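Local coordinates for Sso-CP2 metallo-carboxypetidase (Sulfolobus solfataricus, PDB 4MMO) that acts as a zinc-dependent metallo-carboxypeptidase of the M20 peptidase family, hydrolysing peptides from their carboxyl end, at the interface of chains A and B. Coordinates in Å, arbitrary orientation; residue numbers count along the deposited sequence, not the author numbering. Chains: chain A/B, Sso-CP2 metallo-carboxypetidase.

Contact 1: the interface of chains A and B. Residues chain A 191-192, 194, 196, 203-205, 300-302; chain B 259, 261-265.
The phenyl ring of B:Phe261 is held between two unlike surfaces of chain A, in a part of the chain that belongs to the dimerisation region of the M20 peptidase family. On one face sits the carbonyl oxygen O of A:Tyr191, 3.6 Å above the ring plane and displaced toward the rim, with the amide N of A:Gly192 on the same side, higher above the plane. On the opposite face A:Leu196 lays its methyl CD1 3.8 Å from the ring centroid, a CH-pi contact, the two side chains crossing obliquely. At the edge, in the ring plane, lie the main-chain oxygens of A:Lys194, A:Arg205 and A:Pro301 and water 2. The side chains of A:Val204 and B:Phe261 cross at about a right angle, CG1 of the valine meeting the ring at CD2 (3.6 Å) and also touching CD2 of B:Leu264. An alanine in place of B:Phe261 would remove the ring that A:Leu196 and A:Val204 pack against and would probably loosen this side of the interface. Backbone pairing fixes the segment that carries the ring: A:Gly192 and B:Phe261 form an antiparallel beta bridge, and the N-H of B:Lys262 points nearly straight (172° at H) at A:Tyr191 O, 2.9 Å away and in the carbonyl plane. Further along, B:Lys265 N donates to A:Leu203 O at 2.7 Å, but from above the carbonyl plane. The side chain of B:Lys265 then bends at chi3 and chi4 and runs its CD alongside the backbone of A:Val204. A:Lys194 starts from the crowded position between backbone N and carbonyl carbon (chi1 62°) and bends at chi4, so that its ammonium NZ reaches B:Leu259 O at 2.8 Å, again above the carbonyl plane. Water 2 meets that same oxygen at 3.0 Å and links it to the backbone N and O of A:Lys194, while water 1 joins A:Arg205 N to B:Glu263 O.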
# COMPACT_ATOMS: atom_id res chain seq x y z
N TYR A 191 -2.26 -14.60 7.61
CA TYR A 191 -2.34 -16.03 7.33
C TYR A 191 -1.21 -16.84 7.96
O TYR A 191 -1.26 -18.07 7.98
CB TYR A 191 -2.32 -16.28 5.81
CG TYR A 191 -3.62 -15.98 5.09
CD1 TYR A 191 -4.75 -15.55 5.78
CD2 TYR A 191 -3.71 -16.13 3.72
CE1 TYR A 191 -5.93 -15.29 5.11
CE2 TYR A 191 -4.89 -15.86 3.04
CZ TYR A 191 -6.00 -15.44 3.74
OH TYR A 191 -7.17 -15.18 3.07
N GLY A 192 -0.19 -16.16 8.47
CA GLY A 192 0.93 -16.84 9.08
C GLY A 192 1.78 -15.90 9.91
O GLY A 192 1.46 -14.72 10.05
N LYS A 194 5.14 -15.34 9.39
CA LYS A 194 6.19 -14.70 8.61
C LYS A 194 5.98 -14.84 7.11
O LYS A 194 5.25 -15.71 6.64
CB LYS A 194 7.55 -15.30 8.99
CG LYS A 194 7.67 -16.79 8.70
CD LYS A 194 8.98 -17.35 9.21
CE LYS A 194 9.03 -18.87 9.10
NZ LYS A 194 8.88 -19.33 7.69
N LEU A 196 6.92 -15.88 3.35
CA LEU A 196 7.51 -17.09 2.80
C LEU A 196 8.17 -16.80 1.48
O LEU A 196 7.83 -15.84 0.80
CB LEU A 196 6.44 -18.15 2.58
CG LEU A 196 5.48 -18.39 3.75
CD1 LEU A 196 4.48 -19.47 3.38
CD2 LEU A 196 6.23 -18.75 5.01
N LEU A 203 1.56 -24.01 -2.34
CA LEU A 203 1.15 -24.71 -1.12
C LEU A 203 0.20 -23.90 -0.23
O LEU A 203 -0.45 -24.46 0.65
CB LEU A 203 2.38 -25.10 -0.29
CG LEU A 203 3.45 -25.95 -0.98
CD1 LEU A 203 4.49 -26.37 0.04
CD2 LEU A 203 2.84 -27.16 -1.67
N VAL A 204 0.13 -22.59 -0.45
CA VAL A 204 -0.61 -21.71 0.45
C VAL A 204 -1.48 -20.70 -0.29
O VAL A 204 -1.32 -20.46 -1.48
CB VAL A 204 0.35 -20.92 1.35
CG1 VAL A 204 1.10 -21.87 2.28
CG2 VAL A 204 1.32 -20.10 0.52
N ARG A 205 -2.42 -20.11 0.45
CA ARG A 205 -3.18 -18.97 -0.04
C ARG A 205 -2.33 -17.71 0.12
O ARG A 205 -1.55 -17.60 1.06
CB ARG A 205 -4.48 -18.82 0.73
CG ARG A 205 -5.44 -19.99 0.58
CD ARG A 205 -6.86 -19.57 0.93
NE ARG A 205 -7.39 -18.61 -0.04
CZ ARG A 205 -8.03 -18.94 -1.16
NH1 ARG A 205 -8.23 -20.21 -1.47
NH2 ARG A 205 -8.46 -17.99 -1.97
N VAL A 300 5.70 -14.81 -0.58
CA VAL A 300 4.28 -14.82 -0.27
C VAL A 300 4.12 -14.06 1.04
O VAL A 300 4.57 -14.54 2.08
CB VAL A 300 3.71 -16.24 -0.08
CG1 VAL A 300 2.20 -16.18 0.12
CG2 VAL A 300 4.05 -17.12 -1.27
N PRO A 301 3.49 -12.87 1.01
CA PRO A 301 3.35 -12.16 2.28
C PRO A 301 2.35 -12.87 3.18
O PRO A 301 1.49 -13.59 2.67
CB PRO A 301 2.82 -10.78 1.87
CG PRO A 301 3.05 -10.70 0.38
CD PRO A 301 2.90 -12.10 -0.10
N HIS A 302 2.46 -12.69 4.49
CA HIS A 302 1.55 -13.36 5.42
C HIS A 302 0.41 -12.44 5.83
O HIS A 302 -0.59 -12.89 6.38
CB HIS A 302 2.31 -13.88 6.65
CG HIS A 302 2.82 -12.80 7.55
ND1 HIS A 302 2.05 -12.27 8.57
CD2 HIS A 302 4.01 -12.16 7.60
CE1 HIS A 302 2.75 -11.34 9.20
NE2 HIS A 302 3.94 -11.25 8.63
N LEU B 259 7.04 -23.45 7.90
CA LEU B 259 6.50 -22.36 7.10
C LEU B 259 5.87 -21.29 7.98
O LEU B 259 6.17 -20.10 7.85
CB LEU B 259 5.48 -22.89 6.09
CG LEU B 259 6.04 -23.66 4.89
CD1 LEU B 259 4.91 -24.12 3.98
CD2 LEU B 259 7.06 -22.83 4.10
N PHE B 261 2.50 -20.83 8.33
CA PHE B 261 1.14 -20.52 7.91
C PHE B 261 0.15 -21.39 8.68
O PHE B 261 0.42 -22.55 8.96
CB PHE B 261 0.96 -20.75 6.40
CG PHE B 261 1.06 -19.49 5.58
CD1 PHE B 261 2.05 -18.55 5.83
CD2 PHE B 261 0.16 -19.25 4.55
CE1 PHE B 261 2.14 -17.40 5.07
CE2 PHE B 261 0.25 -18.10 3.78
CZ PHE B 261 1.24 -17.17 4.05
N LYS B 262 -0.99 -20.80 9.02
CA LYS B 262 -2.02 -21.48 9.80
C LYS B 262 -2.56 -22.70 9.06
O LYS B 262 -3.02 -23.65 9.69
CB LYS B 262 -3.16 -20.51 10.10
CG LYS B 262 -2.73 -19.25 10.84
CD LYS B 262 -3.87 -18.25 10.94
CE LYS B 262 -3.44 -17.01 11.70
NZ LYS B 262 -4.57 -16.07 11.94
N GLU B 263 -2.50 -22.67 7.73
CA GLU B 263 -3.07 -23.74 6.92
C GLU B 263 -2.40 -23.84 5.55
O GLU B 263 -2.08 -22.83 4.93
CB GLU B 263 -4.57 -23.51 6.73
CG GLU B 263 -5.44 -24.57 7.38
CD GLU B 263 -6.92 -24.35 7.12
OE1 GLU B 263 -7.30 -23.22 6.77
OE2 GLU B 263 -7.70 -25.32 7.27
N LEU B 264 -2.19 -25.08 5.11
CA LEU B 264 -1.69 -25.36 3.77
C LEU B 264 -2.86 -25.80 2.90
O LEU B 264 -3.85 -26.33 3.41
CB LEU B 264 -0.63 -26.46 3.80
CG LEU B 264 0.60 -26.21 4.67
CD1 LEU B 264 1.59 -27.35 4.50
CD2 LEU B 264 1.27 -24.88 4.33
N LYS B 265 -2.75 -25.60 1.59
CA LYS B 265 -3.82 -25.97 0.67
C LYS B 265 -3.97 -27.48 0.58
O LYS B 265 -5.05 -27.98 0.27
CB LYS B 265 -3.54 -25.40 -0.72
CG LYS B 265 -3.53 -23.88 -0.79
CD LYS B 265 -2.93 -23.38 -2.10
CE LYS B 265 -3.86 -23.60 -3.27
NZ LYS B 265 -4.95 -22.58 -3.31
O HOH W 1 -3.35 -21.86 2.86
O HOH W 2 4.41 -17.66 8.18

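Contact 2: the interface of chains A and B. Residues chain A 212, 215-216, 219-220, 284; chain B 209, 212-213, 216.
B:Lys213 leaves its helix with CG anti to the carbonyl carbon (chi1 -79°) and runs extended across the end of the facing helix of chain A until it bends at chi4. Its CB passes 4.0 Å from the hydroxyl OG of A:Ser216, and CG comes closer to that oxygen while also packing against A:Ser216 CB. Farther out, CE lies beside the methyl CG2 of A:Val219. The terminal amine NZ bridges two main-chain carbonyls: it donates to A:Ser216 O at 2.8 Å, in the carbonyl plane and on a lone pair, and to A:Val219 O, also at 2.8 Å and in plane. A protonated NZ would probably be favoured by these two carbonyls at the C-terminal end of helix 207-218. A:Ser216 OG turns back to donate to A:Ala212 O of its own helix at 2.8 Å, as B:Ser216 OG does to B:Ala212 O; the two hydroxyls meet across the contact in a weak hydrogen bond. Beside this polar strip, B:Ile209 sends CG1 against A:Val219 CG2 at 3.7 Å, the side chains crossing obliquely, while A:Ile215 CD1 touches B:Ala212 CB at 3.6 Å. Helix 207-218 of chain A thus faces its counterpart 207-216 of chain B near the two-fold axis, within the M20 dimerisation region, with A:Val284 of strand 283-290 at the margin.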
# COMPACT_ATOMS: atom_id res chain seq x y z
N ALA A 212 -7.46 -8.45 -2.40
CA ALA A 212 -7.74 -7.75 -3.64
C ALA A 212 -9.05 -8.24 -4.23
O ALA A 212 -9.84 -7.46 -4.76
CB ALA A 212 -6.61 -7.95 -4.65
N ILE A 215 -12.13 -6.78 -1.99
CA ILE A 215 -12.49 -5.39 -2.24
C ILE A 215 -13.05 -5.22 -3.65
O ILE A 215 -13.82 -4.30 -3.91
CB ILE A 215 -11.32 -4.42 -1.99
CG1 ILE A 215 -10.12 -4.76 -2.88
CG2 ILE A 215 -10.93 -4.44 -0.52
CD1 ILE A 215 -8.97 -3.79 -2.75
N SER A 216 -12.68 -6.12 -4.56
CA SER A 216 -13.20 -6.09 -5.92
C SER A 216 -14.70 -6.39 -5.96
O SER A 216 -15.39 -5.96 -6.89
CB SER A 216 -12.45 -7.07 -6.82
OG SER A 216 -11.12 -6.63 -7.05
N VAL A 219 -17.62 -3.12 -5.37
CA VAL A 219 -18.09 -2.16 -6.37
C VAL A 219 -17.97 -2.73 -7.78
O VAL A 219 -17.14 -3.61 -8.03
CB VAL A 219 -17.28 -0.86 -6.31
CG1 VAL A 219 -17.45 -0.19 -4.96
CG2 VAL A 219 -15.80 -1.13 -6.59
N ASP A 220 -18.78 -2.22 -8.71
CA ASP A 220 -18.59 -2.55 -10.12
C ASP A 220 -17.55 -1.60 -10.71
O ASP A 220 -16.95 -0.81 -9.98
CB ASP A 220 -19.91 -2.53 -10.91
CG ASP A 220 -20.58 -1.16 -10.92
OD1 ASP A 220 -19.95 -0.15 -10.53
OD2 ASP A 220 -21.76 -1.11 -11.33
N VAL A 284 -11.48 3.20 -1.60
CA VAL A 284 -10.30 2.58 -1.01
C VAL A 284 -9.26 3.66 -0.74
O VAL A 284 -8.75 4.29 -1.67
CB VAL A 284 -9.70 1.49 -1.93
CG1 VAL A 284 -8.44 0.89 -1.32
CG2 VAL A 284 -10.73 0.40 -2.20
N ILE B 209 -8.59 0.27 -6.46
CA ILE B 209 -9.62 -0.69 -6.80
C ILE B 209 -9.42 -1.19 -8.22
O ILE B 209 -9.69 -2.36 -8.52
CB ILE B 209 -11.04 -0.10 -6.62
CG1 ILE B 209 -12.12 -1.16 -6.87
CG2 ILE B 209 -11.26 1.07 -7.55
CD1 ILE B 209 -12.11 -2.28 -5.86
N ALA B 212 -6.56 -3.66 -8.13
CA ALA B 212 -7.04 -4.81 -7.37
C ALA B 212 -7.89 -5.69 -8.28
O ALA B 212 -7.76 -6.92 -8.26
CB ALA B 212 -7.85 -4.35 -6.16
N LYS B 213 -8.74 -5.06 -9.08
CA LYS B 213 -9.60 -5.80 -10.00
C LYS B 213 -8.79 -6.48 -11.10
O LYS B 213 -9.08 -7.61 -11.47
CB LYS B 213 -10.65 -4.87 -10.60
CG LYS B 213 -11.81 -4.59 -9.66
CD LYS B 213 -12.81 -3.64 -10.28
CE LYS B 213 -14.04 -3.45 -9.40
NZ LYS B 213 -14.87 -4.68 -9.30
N SER B 216 -7.14 -9.50 -9.76
CA SER B 216 -8.14 -10.53 -9.49
C SER B 216 -8.52 -11.34 -10.73
O SER B 216 -9.02 -12.46 -10.60
CB SER B 216 -9.40 -9.88 -8.90
OG SER B 216 -9.10 -9.23 -7.68

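The C-alpha centres of contact 1 and contact 2 lie about 22 Å apart on one two-fold symmetric interface, and each recurs with the chains exchanged. Chain A connects them directly: the stretch ending at A:Arg205 in contact 1 leads within a residue or so into helix 207-218 of contact 2. On chain B the two use separate elements, helix 207-216 in contact 2, and the end of helix 252-259 with the loop after it in contact 1. Helix pairing near the axis and backbone pairing farther out would thus jointly set how the subunits are oriented, which fits a family dimerisation region, though the structure alone does not prove a dimer in solution.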